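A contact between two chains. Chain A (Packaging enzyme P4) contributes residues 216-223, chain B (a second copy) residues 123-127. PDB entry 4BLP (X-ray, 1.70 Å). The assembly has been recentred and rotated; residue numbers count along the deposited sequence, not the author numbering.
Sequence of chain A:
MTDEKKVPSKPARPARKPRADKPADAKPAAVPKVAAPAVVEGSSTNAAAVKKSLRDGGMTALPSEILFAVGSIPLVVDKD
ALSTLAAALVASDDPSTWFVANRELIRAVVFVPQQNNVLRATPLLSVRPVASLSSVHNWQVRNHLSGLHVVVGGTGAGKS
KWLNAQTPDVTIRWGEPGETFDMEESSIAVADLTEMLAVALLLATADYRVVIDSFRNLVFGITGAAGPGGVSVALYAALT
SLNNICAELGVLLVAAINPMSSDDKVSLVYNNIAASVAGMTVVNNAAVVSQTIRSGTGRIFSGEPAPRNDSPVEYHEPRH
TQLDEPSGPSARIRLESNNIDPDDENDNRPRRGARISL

Chain A, residues 216-223: RNLVFGIT
Chain B 123-127: PLLSV

The most unusual feature of this contact is a residue without a side chain: Gly A221, at the end of a helix, lets a leucine from a second copy of the protein lie directly against its backbone. The CA of Gly A221 is 3.6 Å from CD2 of Leu B124, and a CB in ideal position on this glycine would point toward the other chain and fall only 2.2 Å from that same methyl carbon, a clash. The principle is general: where a glycine leaves helix backbone bare on the side facing a partner, that partner's side chain can settle into space a CB pointing that way would occupy.

Residues Arg A216 to Gly A221 are helical, and the backbone is held by i to i-4 hydrogen bonds, from Phe A220 N to Arg A216 O (2.9 Å), Gly A221 N to Asn A217 O (2.8 Å) and Ile A222 N to Leu A218 O (3.0 Å). Gly A221 keeps phi/psi of -94/-21°, whereas Ile A222, at -93/96°, is the first residue to leave helical values. Chain B has no regular secondary structure here. Leu B124 adopts the left-handed pair 55/47°, and Leu B125 then returns to an extended -75/118°. The register is set by Gly A221 and Leu B124, whose CA atoms lie 6.0 Å apart.

Leu B124 points toward the helix with chi1 m and chi2 t, and it has the largest covered area of any residue in the contact. Its CD1 lies 3.8 Å from CD1 of Leu A218 and 4.3 Å from CD1 of Ile A222, so one methyl meets two aliphatic side chains while the other rests on the glycine. Leu A218 (chi1 t, chi2 p) has its CA-to-CB bond directed away, yet its CD1 still reaches the leucine; Ile A222 (m, m) starts sideways and its end comes nearer.

One turn before the glycine, Asn A217 supplies the polar half of the contact. Its CB points toward chain B, with chi1 at -103°, between wells, and chi2 at 17°. ND2 donates to the carbonyl O of Leu B124 at 3.0 Å, with an N-H...O angle of 148°, so the same residue that packs through its side chain is also held by its backbone. ND2 also donates to a water 3.2 Å away, which in turn donates to Leu B125 O at 2.7 Å, extending the amide's reach to a second carbonyl. Ser B126 (chi1 t) brings its CB within 3.4 Å of Asn A217 ND2. The two stretches together bury 242 Å².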

# COMPACT_ATOMS: atom_id res chain seq x y z
N ARG A 216 7.29 -24.03 4.38
CA ARG A 216 6.92 -23.34 3.13
C ARG A 216 5.89 -22.22 3.36
O ARG A 216 6.07 -21.11 2.86
CB ARG A 216 6.29 -24.40 2.24
CG ARG A 216 6.47 -24.13 0.83
CD ARG A 216 6.17 -25.41 0.11
NE ARG A 216 6.04 -25.07 -1.28
CZ ARG A 216 4.93 -25.24 -1.98
NH1 ARG A 216 3.87 -25.82 -1.43
NH2 ARG A 216 4.88 -24.86 -3.24
N ASN A 217 4.82 -22.51 4.15
CA ASN A 217 3.81 -21.47 4.38
C ASN A 217 4.32 -20.30 5.22
O ASN A 217 3.74 -19.21 5.16
CB ASN A 217 2.56 -22.06 5.03
CG ASN A 217 1.47 -22.22 4.03
OD1 ASN A 217 1.69 -22.21 2.80
ND2 ASN A 217 0.25 -22.21 4.52
N LEU A 218 5.37 -20.51 6.03
CA LEU A 218 5.98 -19.40 6.77
C LEU A 218 6.73 -18.52 5.77
O LEU A 218 6.61 -17.30 5.80
CB LEU A 218 6.93 -19.98 7.84
CG LEU A 218 7.36 -19.01 8.91
CD1 LEU A 218 6.17 -18.80 9.92
CD2 LEU A 218 8.57 -19.59 9.65
N VAL A 219 7.47 -19.15 4.84
CA VAL A 219 8.18 -18.38 3.80
C VAL A 219 7.18 -17.59 2.96
O VAL A 219 7.38 -16.41 2.66
CB VAL A 219 9.04 -19.31 2.91
CG1 VAL A 219 9.66 -18.55 1.74
CG2 VAL A 219 10.11 -20.02 3.75
N PHE A 220 6.08 -18.24 2.57
CA PHE A 220 5.10 -17.58 1.72
C PHE A 220 4.27 -16.54 2.43
O PHE A 220 3.94 -15.52 1.82
CB PHE A 220 4.15 -18.63 1.10
CG PHE A 220 4.77 -19.62 0.15
CD1 PHE A 220 6.02 -19.39 -0.41
CD2 PHE A 220 4.10 -20.78 -0.20
CE1 PHE A 220 6.56 -20.29 -1.32
CE2 PHE A 220 4.64 -21.67 -1.13
CZ PHE A 220 5.85 -21.41 -1.70
N GLY A 221 3.96 -16.79 3.70
CA GLY A 221 3.02 -15.97 4.45
C GLY A 221 3.56 -14.85 5.30
O GLY A 221 2.79 -13.94 5.64
N ILE A 222 4.85 -14.91 5.68
CA ILE A 222 5.46 -13.86 6.50
C ILE A 222 6.10 -12.88 5.52
O ILE A 222 7.25 -13.08 5.09
CB ILE A 222 6.47 -14.42 7.57
CG1 ILE A 222 5.82 -15.43 8.55
CG2 ILE A 222 7.13 -13.23 8.34
CD1 ILE A 222 4.63 -14.94 9.32
N THR A 223 5.36 -11.82 5.21
CA THR A 223 5.75 -10.82 4.20
C THR A 223 6.22 -9.49 4.76
O THR A 223 6.10 -9.23 5.95
CB THR A 223 4.48 -10.50 3.39
OG1 THR A 223 3.45 -10.09 4.33
CG2 THR A 223 4.01 -11.66 2.55
N PRO B 123 -4.07 -18.71 11.13
CA PRO B 123 -3.05 -18.02 10.34
C PRO B 123 -2.27 -19.02 9.49
O PRO B 123 -2.06 -20.16 9.91
CB PRO B 123 -2.13 -17.38 11.40
CG PRO B 123 -2.33 -18.24 12.64
CD PRO B 123 -3.76 -18.72 12.58
N LEU B 124 -1.86 -18.57 8.28
CA LEU B 124 -1.04 -19.38 7.36
C LEU B 124 -1.74 -20.72 7.09
O LEU B 124 -1.12 -21.78 7.12
CB LEU B 124 0.38 -19.59 7.93
CG LEU B 124 1.14 -18.33 8.37
CD1 LEU B 124 2.56 -18.68 8.75
CD2 LEU B 124 1.10 -17.21 7.28
N LEU B 125 -3.03 -20.65 6.80
CA LEU B 125 -3.84 -21.84 6.60
C LEU B 125 -3.55 -22.48 5.24
O LEU B 125 -3.76 -21.87 4.18
CB LEU B 125 -5.33 -21.45 6.67
CG LEU B 125 -6.34 -22.59 6.46
CD1 LEU B 125 -6.17 -23.68 7.56
CD2 LEU B 125 -7.74 -22.01 6.51
N SER B 126 -3.08 -23.69 5.32
CA SER B 126 -2.92 -24.56 4.15
C SER B 126 -3.98 -25.67 4.27
O SER B 126 -4.97 -25.51 5.02
CB SER B 126 -1.49 -25.11 4.05
OG SER B 126 -1.33 -25.85 2.83
N VAL B 127 -3.81 -26.78 3.53
CA VAL B 127 -4.74 -27.91 3.57
C VAL B 127 -3.92 -29.14 3.91
O VAL B 127 -2.84 -29.29 3.36
CB VAL B 127 -5.52 -28.10 2.24
CG1 VAL B 127 -6.39 -29.37 2.27
CG2 VAL B 127 -6.36 -26.85 1.93
O HOH W 1 -1.90 -21.43 2.25